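Side-chain contacts in sulfatase (Bacteroides fragilis CAG:558, PDB 6USS), which probably hydrolyses aryl sulfate esters as a calcium-dependent arylsulfatase of a gut bacterium, here crystallised with a substitution at the catalytic position: residues A[44-47]-A[52-55]; A[327-332]-A[431-436]; A[350-355]-A[452-457]. The protein carries 1 engineered substitution. All coordinates share one frame; numbering follows the deposited sequence.

Contact 1 (A[44-47]-A[52-55]); sequences MGWQ and PFWT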
loop_
_atom_site.group_PDB
_atom_site.type_symbol
_atom_site.label_atom_id
_atom_site.label_comp_id
_atom_site.label_asym_id
_atom_site.label_seq_id
_atom_site.Cartn_x
_atom_site.Cartn_y
_atom_site.Cartn_z
ATOM N N MET A 44 7.323 -2.918 26.940
ATOM C CA MET A 44 8.597 -2.660 27.598
ATOM C C MET A 44 8.407 -1.644 28.731
ATOM O O MET A 44 7.833 -0.572 28.520
ATOM C CB MET A 44 9.623 -2.165 26.574
ATOM C CG MET A 44 10.978 -1.770 27.156
ATOM S SD MET A 44 12.123 -1.043 25.962
ATOM C CE MET A 44 13.540 -0.684 27.009
ATOM N N GLY A 45 8.899 -1.983 29.945
ATOM C CA GLY A 45 8.731 -1.107 31.088
ATOM C C GLY A 45 9.776 0.017 31.181
ATOM O O GLY A 45 10.840 -0.015 30.564
ATOM N N TRP A 46 9.446 1.020 32.001
ATOM C CA TRP A 46 10.355 2.129 32.278
ATOM C C TRP A 46 11.735 1.686 32.748
ATOM O O TRP A 46 12.688 2.476 32.670
ATOM C CB TRP A 46 9.757 3.019 33.354
ATOM C CG TRP A 46 10.252 4.440 33.379
ATOM C CD1 TRP A 46 10.283 5.324 32.333
ATOM C CD2 TRP A 46 10.727 5.162 34.529
ATOM N NE1 TRP A 46 10.755 6.546 32.762
ATOM C CE2 TRP A 46 11.047 6.470 34.099
ATOM C CE3 TRP A 46 10.930 4.824 35.870
ATOM C CZ2 TRP A 46 11.551 7.445 34.969
ATOM C CZ3 TRP A 46 11.433 5.794 36.736
ATOM C CH2 TRP A 46 11.727 7.093 36.280
ATOM N N GLN A 47 11.869 0.466 33.268
ATOM C CA GLN A 47 13.136 0.012 33.823
ATOM C C GLN A 47 13.639 -1.260 33.156
ATOM O O GLN A 47 14.535 -1.917 33.705
ATOM C CB GLN A 47 12.997 -0.202 35.333
ATOM C CG GLN A 47 12.805 1.087 36.139
ATOM C CD GLN A 47 14.122 1.772 36.441
ATOM O OE1 GLN A 47 15.169 1.134 36.421
ATOM N NE2 GLN A 47 14.076 3.072 36.746
ATOM N N PRO A 52 19.443 4.128 32.845
ATOM C CA PRO A 52 18.610 4.559 33.981
ATOM C C PRO A 52 17.792 5.799 33.637
ATOM O O PRO A 52 18.346 6.886 33.438
ATOM C CB PRO A 52 19.646 4.843 35.083
ATOM C CG PRO A 52 20.961 4.250 34.576
ATOM C CD PRO A 52 20.870 4.396 33.088
ATOM N N PHE A 53 16.455 5.636 33.595
ATOM C CA PHE A 53 15.521 6.748 33.391
ATOM C C PHE A 53 15.119 7.462 34.684
ATOM O O PHE A 53 14.611 8.588 34.624
ATOM C CB PHE A 53 14.253 6.252 32.685
ATOM C CG PHE A 53 14.377 6.214 31.199
ATOM C CD1 PHE A 53 13.847 7.233 30.421
ATOM C CD2 PHE A 53 15.062 5.180 30.574
ATOM C CE1 PHE A 53 13.987 7.218 29.052
ATOM C CE2 PHE A 53 15.203 5.157 29.196
ATOM C CZ PHE A 53 14.667 6.180 28.431
ATOM N N TRP A 54 15.286 6.812 35.833
ATOM C CA TRP A 54 15.116 7.401 37.149
ATOM C C TRP A 54 16.337 8.260 37.489
ATOM O O TRP A 54 17.342 8.253 36.774
ATOM C CB TRP A 54 14.931 6.291 38.188
ATOM C CG TRP A 54 14.330 6.720 39.446
ATOM C CD1 TRP A 54 13.615 7.861 39.667
ATOM C CD2 TRP A 54 14.356 6.012 40.687
ATOM N NE1 TRP A 54 13.205 7.912 40.974
ATOM C CE2 TRP A 54 13.648 6.791 41.624
ATOM C CE3 TRP A 54 14.913 4.805 41.099
ATOM C CZ2 TRP A 54 13.486 6.402 42.947
ATOM C CZ3 TRP A 54 14.735 4.409 42.422
ATOM C CH2 TRP A 54 14.033 5.207 43.326
ATOM N N THR A 55 16.260 8.996 38.606
ATOM C CA THR A 55 17.422 9.762 39.061
ATOM C C THR A 55 18.455 8.909 39.796
ATOM O O THR A 55 19.518 9.432 40.151
ATOM C CB THR A 55 17.005 10.914 39.982
ATOM O OG1 THR A 55 16.323 10.382 41.124
ATOM C CG2 THR A 55 16.097 11.888 39.259
HETATM O O HOH W 1 15.683 2.878 33.629
#
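Water 1 bridges Trp46 and Phe53. It accepts from Phe53 N at 2.9 Å and donates to Trp46 O at 3.2 Å. The same water lies at the edge of the Phe53 ring, in its plane. It thus joins the two backbones beside the Phe53 ring. The indole of Trp46 carries the rest of the contact. Its CG is turned anti to the backbone N (chi1 -157°), which sends the ring across to segment 52-55. Phe53 CB sits over one face of this indole, in a CH-pi contact 3.8 Å from the centroid of the five-membered ring. Beyond that carbon the two rings meet obliquely, with planes at 51°. Phe53 O approaches Trp46 CZ2 at 3.3 Å. Further out, Trp46 CH2 meets the backbone of Trp54, 3.5 Å from its CA. Trp54 CB is also close, 3.8 Å from Trp46 CH2. The two tryptophan side chains cross at about a right angle. The end of the Gln47 side chain lies beside Trp54 CB. Arg357 adds a cation-pi contact to Trp46, and Phe53 packs on Pro359 and Ile361 of strand 357-363. Trp46, Phe53 and Trp54 form an aromatic cluster. It packs two parts of one loop together, the loop that follows strand 35-41 and the calcium ligands Asp42 and Asp43, in the alkaline phosphatase-like sulfatase fold.

Contact 2 (A[327-332]-A[431-436]); sequences SSEPGW and WGNDGP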
loop_
_atom_site.group_PDB
_atom_site.type_symbol
_atom_site.label_atom_id
_atom_site.label_comp_id
_atom_site.label_asym_id
_atom_site.label_seq_id
_atom_site.Cartn_x
_atom_site.Cartn_y
_atom_site.Cartn_z
ATOM N N SER A 327 3.424 -7.085 34.744
ATOM C CA SER A 327 3.726 -7.383 36.140
ATOM C C SER A 327 2.573 -8.085 36.850
ATOM O O SER A 327 2.584 -8.169 38.084
ATOM C CB SER A 327 4.104 -6.105 36.892
ATOM O OG SER A 327 3.181 -5.078 36.605
ATOM N N SER A 328 1.604 -8.615 36.098
ATOM C CA SER A 328 0.410 -9.270 36.623
ATOM C C SER A 328 0.559 -10.774 36.774
ATOM O O SER A 328 -0.296 -11.397 37.411
ATOM C CB SER A 328 -0.783 -9.087 35.681
ATOM O OG SER A 328 -0.827 -7.809 35.108
ATOM N N GLU A 329 1.569 -11.379 36.155
ATOM C CA GLU A 329 1.540 -12.814 35.897
ATOM C C GLU A 329 2.773 -13.520 36.443
ATOM O O GLU A 329 3.866 -13.401 35.855
ATOM C CB GLU A 329 1.385 -13.058 34.397
ATOM C CG GLU A 329 0.027 -12.612 33.888
ATOM C CD GLU A 329 -0.285 -13.097 32.483
ATOM O OE1 GLU A 329 0.653 -13.577 31.804
ATOM O OE2 GLU A 329 -1.469 -12.992 32.061
ATOM N N PRO A 330 2.649 -14.280 37.538
ATOM C CA PRO A 330 3.840 -14.907 38.136
ATOM C C PRO A 330 4.401 -16.052 37.314
ATOM O O PRO A 330 5.560 -16.425 37.514
ATOM C CB PRO A 330 3.334 -15.399 39.502
ATOM C CG PRO A 330 1.925 -14.844 39.652
ATOM C CD PRO A 330 1.420 -14.595 38.284
ATOM N N GLY A 331 3.616 -16.633 36.412
ATOM C CA GLY A 331 4.142 -17.621 35.486
ATOM C C GLY A 331 5.107 -17.071 34.447
ATOM O O GLY A 331 5.780 -17.858 33.778
ATOM N N TRP A 332 5.201 -15.755 34.295
ATOM C CA TRP A 332 6.189 -15.198 33.386
ATOM C C TRP A 332 7.297 -14.429 34.084
ATOM O O TRP A 332 8.397 -14.337 33.535
ATOM C CB TRP A 332 5.522 -14.283 32.354
ATOM C CG TRP A 332 4.713 -15.027 31.339
ATOM C CD1 TRP A 332 3.384 -14.850 31.056
ATOM C CD2 TRP A 332 5.178 -16.065 30.451
ATOM N NE1 TRP A 332 2.994 -15.708 30.041
ATOM C CE2 TRP A 332 4.071 -16.468 29.661
ATOM C CE3 TRP A 332 6.415 -16.691 30.248
ATOM C CZ2 TRP A 332 4.169 -17.466 28.687
ATOM C CZ3 TRP A 332 6.513 -17.685 29.279
ATOM C CH2 TRP A 332 5.394 -18.062 28.510
ATOM N N TRP A 431 -9.784 -5.572 31.623
ATOM C CA TRP A 431 -8.613 -6.329 31.213
ATOM C C TRP A 431 -8.605 -7.699 31.890
ATOM O O TRP A 431 -9.405 -7.995 32.782
ATOM C CB TRP A 431 -7.337 -5.566 31.542
ATOM C CG TRP A 431 -6.155 -6.073 30.816
ATOM C CD1 TRP A 431 -6.059 -6.313 29.476
ATOM C CD2 TRP A 431 -4.874 -6.403 31.378
ATOM N NE1 TRP A 431 -4.798 -6.778 29.166
ATOM C CE2 TRP A 431 -4.052 -6.840 30.312
ATOM C CE3 TRP A 431 -4.346 -6.374 32.678
ATOM C CZ2 TRP A 431 -2.736 -7.249 30.503
ATOM C CZ3 TRP A 431 -3.042 -6.780 32.869
ATOM C CH2 TRP A 431 -2.245 -7.207 31.786
ATOM N N GLY A 432 -7.675 -8.544 31.459
ATOM C CA GLY A 432 -7.757 -9.944 31.826
ATOM C C GLY A 432 -7.295 -10.268 33.227
ATOM O O GLY A 432 -7.604 -11.357 33.721
ATOM N N ASN A 433 -6.561 -9.358 33.876
ATOM C CA ASN A 433 -5.959 -9.600 35.182
ATOM C C ASN A 433 -6.368 -8.523 36.184
ATOM O O ASN A 433 -6.739 -7.407 35.816
ATOM C CB ASN A 433 -4.426 -9.637 35.084
ATOM C CG ASN A 433 -3.921 -10.740 34.175
ATOM O OD1 ASN A 433 -2.800 -10.671 33.660
ATOM N ND2 ASN A 433 -4.743 -11.763 33.972
ATOM N N ASP A 434 -6.275 -8.860 37.462
ATOM C CA ASP A 434 -6.383 -7.883 38.536
ATOM C C ASP A 434 -5.000 -7.490 39.060
ATOM O O ASP A 434 -4.023 -8.241 38.953
ATOM C CB ASP A 434 -7.229 -8.431 39.687
ATOM C CG ASP A 434 -8.599 -8.846 39.254
ATOM O OD1 ASP A 434 -9.342 -8.021 38.659
ATOM O OD2 ASP A 434 -8.932 -10.014 39.523
ATOM N N GLY A 435 -4.934 -6.300 39.657
ATOM C CA GLY A 435 -3.714 -5.822 40.270
ATOM C C GLY A 435 -3.836 -4.354 40.623
ATOM O O GLY A 435 -4.853 -3.713 40.341
ATOM N N PRO A 436 -2.810 -3.786 41.250
ATOM C CA PRO A 436 -2.914 -2.384 41.687
ATOM C C PRO A 436 -3.109 -1.436 40.500
ATOM O O PRO A 436 -2.358 -1.463 39.516
ATOM C CB PRO A 436 -1.585 -2.146 42.418
ATOM C CG PRO A 436 -1.154 -3.533 42.886
ATOM C CD PRO A 436 -1.601 -4.458 41.770
#
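The loop that carries calcium ligands Asp322 and Asn323 continues into segment 327-332, where Ser328 and Glu329 meet Trp431 and Asn433. The latter two lie in the connection between strands 422-427 and 441-446 of the four-stranded antiparallel sheet. Ser328 is at the centre. Its OG stands anti to the carbonyl carbon (chi1 -39°) and reaches the edge of the Trp431 indole, near the ring plane. The closest ring atom is Trp431 CZ3, 3.3 Å from Ser328 OG. The other side of the Ser328 contact is made by its methylene: Ser328 CB lies 3.3 Å from Asn433 OD1 and 3.7 Å from Asn433 CB. Glu329, extended beyond CG, reaches across the Asn433 side chain; carboxylate and amide planes are 51° apart. As modelled, Glu329 OE2 and Asn433 OD1 are 3.1 Å apart. Both are acceptors, so this is a close approach and not a hydrogen bond, and the modelled orientation of the amide is doubtful here. The other carboxylate oxygen, Glu329 OE1, lies at the edge of the Trp332 ring, in its plane. Arg119 holds the 431-436 loop through a bond to Trp431 O and a salt bridge to Asp434 OD1. Trp431 also packs on Ile87, next in sequence to the engineered Cys88 of the metal site. The Trp431 side chain is about 7 Å from that of Asp43. This is a loop-to-loop contact beside the calcium site, probably at the border of the sulfatase active site.

Contact 3 (A[350-355]-A[452-457]); sequences SAYEGG and IYYYEN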
loop_
_atom_site.group_PDB
_atom_site.type_symbol
_atom_site.label_atom_id
_atom_site.label_comp_id
_atom_site.label_asym_id
_atom_site.label_seq_id
_atom_site.Cartn_x
_atom_site.Cartn_y
_atom_site.Cartn_z
ATOM N N SER A 350 -2.382 -1.175 34.275
ATOM C CA SER A 350 -2.597 -0.294 35.414
ATOM C C SER A 350 -2.603 1.163 34.987
ATOM O O SER A 350 -1.868 1.573 34.084
ATOM C CB SER A 350 -1.520 -0.480 36.479
ATOM O OG SER A 350 -1.893 0.201 37.663
ATOM N N ALA A 351 -3.421 1.952 35.668
ATOM C CA ALA A 351 -3.326 3.393 35.512
ATOM C C ALA A 351 -2.184 3.981 36.331
ATOM O O ALA A 351 -1.865 5.165 36.157
ATOM C CB ALA A 351 -4.656 4.047 35.890
ATOM N N TYR A 352 -1.563 3.181 37.203
ATOM C CA TYR A 352 -0.367 3.596 37.916
ATOM C C TYR A 352 0.780 3.843 36.932
ATOM O O TYR A 352 0.727 3.441 35.764
ATOM C CB TYR A 352 0.029 2.531 38.944
ATOM C CG TYR A 352 -0.890 2.475 40.148
ATOM C CD1 TYR A 352 -1.775 3.515 40.401
ATOM C CD2 TYR A 352 -0.893 1.381 41.016
ATOM C CE1 TYR A 352 -2.636 3.483 41.489
ATOM C CE2 TYR A 352 -1.749 1.341 42.114
ATOM C CZ TYR A 352 -2.619 2.404 42.342
ATOM O OH TYR A 352 -3.480 2.405 43.416
ATOM N N GLU A 353 1.844 4.503 37.419
ATOM C CA GLU A 353 2.965 4.857 36.539
ATOM C C GLU A 353 3.606 3.630 35.903
ATOM O O GLU A 353 4.165 3.718 34.802
ATOM C CB GLU A 353 4.021 5.644 37.310
ATOM C CG GLU A 353 3.517 6.966 37.864
ATOM C CD GLU A 353 3.372 8.042 36.786
ATOM O OE1 GLU A 353 4.404 8.644 36.386
ATOM O OE2 GLU A 353 2.226 8.276 36.344
ATOM N N GLY A 354 3.549 2.483 36.582
ATOM C CA GLY A 354 4.120 1.274 36.024
ATOM C C GLY A 354 3.438 0.842 34.743
ATOM O O GLY A 354 4.048 0.157 33.917
ATOM N N GLY A 355 2.172 1.235 34.555
ATOM C CA GLY A 355 1.444 0.904 33.345
ATOM C C GLY A 355 1.604 1.893 32.204
ATOM O O GLY A 355 1.324 1.548 31.053
ATOM N N ILE A 452 -6.779 9.376 39.873
ATOM C CA ILE A 452 -7.340 8.154 39.310
ATOM C C ILE A 452 -8.716 7.941 39.922
ATOM O O ILE A 452 -8.876 7.979 41.155
ATOM C CB ILE A 452 -6.434 6.936 39.560
ATOM C CG1 ILE A 452 -5.027 7.180 39.010
ATOM C CG2 ILE A 452 -7.041 5.690 38.945
ATOM C CD1 ILE A 452 -4.000 6.182 39.509
ATOM N N TYR A 453 -9.708 7.734 39.063
ATOM C CA TYR A 453 -11.074 7.464 39.478
ATOM C C TYR A 453 -11.455 6.059 39.049
ATOM O O TYR A 453 -11.203 5.668 37.904
ATOM C CB TYR A 453 -12.029 8.470 38.859
ATOM C CG TYR A 453 -13.490 8.096 38.979
ATOM C CD1 TYR A 453 -14.137 8.099 40.223
ATOM C CD2 TYR A 453 -14.238 7.771 37.842
ATOM C CE1 TYR A 453 -15.491 7.776 40.327
ATOM C CE2 TYR A 453 -15.599 7.452 37.940
ATOM C CZ TYR A 453 -16.220 7.457 39.183
ATOM O OH TYR A 453 -17.566 7.142 39.295
ATOM N N TYR A 454 -12.065 5.306 39.959
ATOM C CA TYR A 454 -12.382 3.904 39.722
ATOM C C TYR A 454 -13.884 3.774 39.497
ATOM O O TYR A 454 -14.679 3.998 40.419
ATOM C CB TYR A 454 -11.919 3.041 40.889
ATOM C CG TYR A 454 -10.412 2.965 41.055
ATOM C CD1 TYR A 454 -9.702 4.024 41.619
ATOM C CD2 TYR A 454 -9.696 1.835 40.652
ATOM C CE1 TYR A 454 -8.331 3.964 41.787
ATOM C CE2 TYR A 454 -8.312 1.760 40.829
ATOM C CZ TYR A 454 -7.636 2.830 41.402
ATOM O OH TYR A 454 -6.266 2.781 41.585
ATOM N N TYR A 455 -14.259 3.402 38.265
ATOM C CA TYR A 455 -15.664 3.256 37.908
ATOM C C TYR A 455 -16.371 2.241 38.788
ATOM O O TYR A 455 -17.573 2.375 39.030
ATOM C CB TYR A 455 -15.798 2.822 36.451
ATOM C CG TYR A 455 -15.498 3.881 35.429
ATOM C CD1 TYR A 455 -16.394 4.899 35.188
ATOM C CD2 TYR A 455 -14.330 3.851 34.687
ATOM C CE1 TYR A 455 -16.147 5.862 34.244
ATOM C CE2 TYR A 455 -14.068 4.824 33.728
ATOM C CZ TYR A 455 -14.993 5.819 33.515
ATOM O OH TYR A 455 -14.781 6.799 32.586
ATOM N N GLU A 456 -15.658 1.209 39.250
ATOM C CA GLU A 456 -16.349 0.077 39.856
ATOM C C GLU A 456 -16.956 0.441 41.208
ATOM O O GLU A 456 -18.022 -0.080 41.562
ATOM C CB GLU A 456 -15.411 -1.135 39.985
ATOM C CG GLU A 456 -16.158 -2.480 40.072
ATOM C CD GLU A 456 -15.249 -3.694 40.315
ATOM O OE1 GLU A 456 -14.070 -3.669 39.875
ATOM O OE2 GLU A 456 -15.729 -4.686 40.928
ATOM N N ASN A 457 -16.320 1.343 41.966
ATOM C CA ASN A 457 -16.893 1.734 43.248
ATOM C C ASN A 457 -16.731 3.216 43.557
ATOM O O ASN A 457 -16.939 3.605 44.708
ATOM C CB ASN A 457 -16.271 0.915 44.377
ATOM C CG ASN A 457 -14.775 1.161 44.515
ATOM O OD1 ASN A 457 -14.164 1.814 43.661
ATOM N ND2 ASN A 457 -14.180 0.646 45.594
#
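Ile452, near the end of strand 449-454, meets both Ala351 and Tyr352. Its CG1 is anti to the carbonyl carbon (chi1 -56°) and its chain runs on extended, which carries CD1 to the edge of the Tyr352 ring, near the ring plane. Ile452 CD1 is 3.6 Å from Tyr352 CD1, and the two side chains cross at about a right angle. The second branch faces the alanine: Ile452 CG2 lies 4.2 Å from Ala351 CB. The backbone of Ile452 pairs with Glu461 on the neighbouring strand. Two residues on, Tyr454 brings its hydroxyl to the far end of the Tyr352 ring. Tyr454 OH is 3.7 Å from Tyr352 CE1 and 3.4 Å from Tyr352 OH. Both hydroxyls are hydrogen-bonded to Glu461 OE1, so one carboxylate oxygen gathers the two phenols. Past Tyr454 the strand gives way to a turn, with a weak bond from Asn457 N to Tyr454 O at 3.5 Å. Segment 350-355 has a bond of its own. Tyr352 N donates to Ser350 OG at 3.0 Å, which makes an ST turn just ahead of the short helix. Ala351 also packs on Thr443 of strand 441-446, and its carbonyl receives Lys450. The contact is structural packing. It joins the turn before helix 353-356 to strand 449-454, an inner strand of the four-stranded antiparallel sheet.

Overall arrangement
Contacts 2 and 3 are neighbours, with centres about 14 Å apart and segments that alternate along the chain. They touch directly: Pro436 O and Ser350 OG are 2.5 Å apart, a probable hydrogen bond, and Pro436 C packs on Tyr352 CE2. Together they fasten the antiparallel sheet to loops of the larger mixed sheet. Contact 1 closes earlier in the chain and touches neither. Its centre is about 20 Å from each of the others. Arg357 links it indirectly to segment 350-355, as it meets Trp46 and forms a salt bridge with Glu353. Contact 2 lies near the metal, with the Trp431 side chain about 9 Å from the calcium ion; that of Trp46 is about 14 Å away.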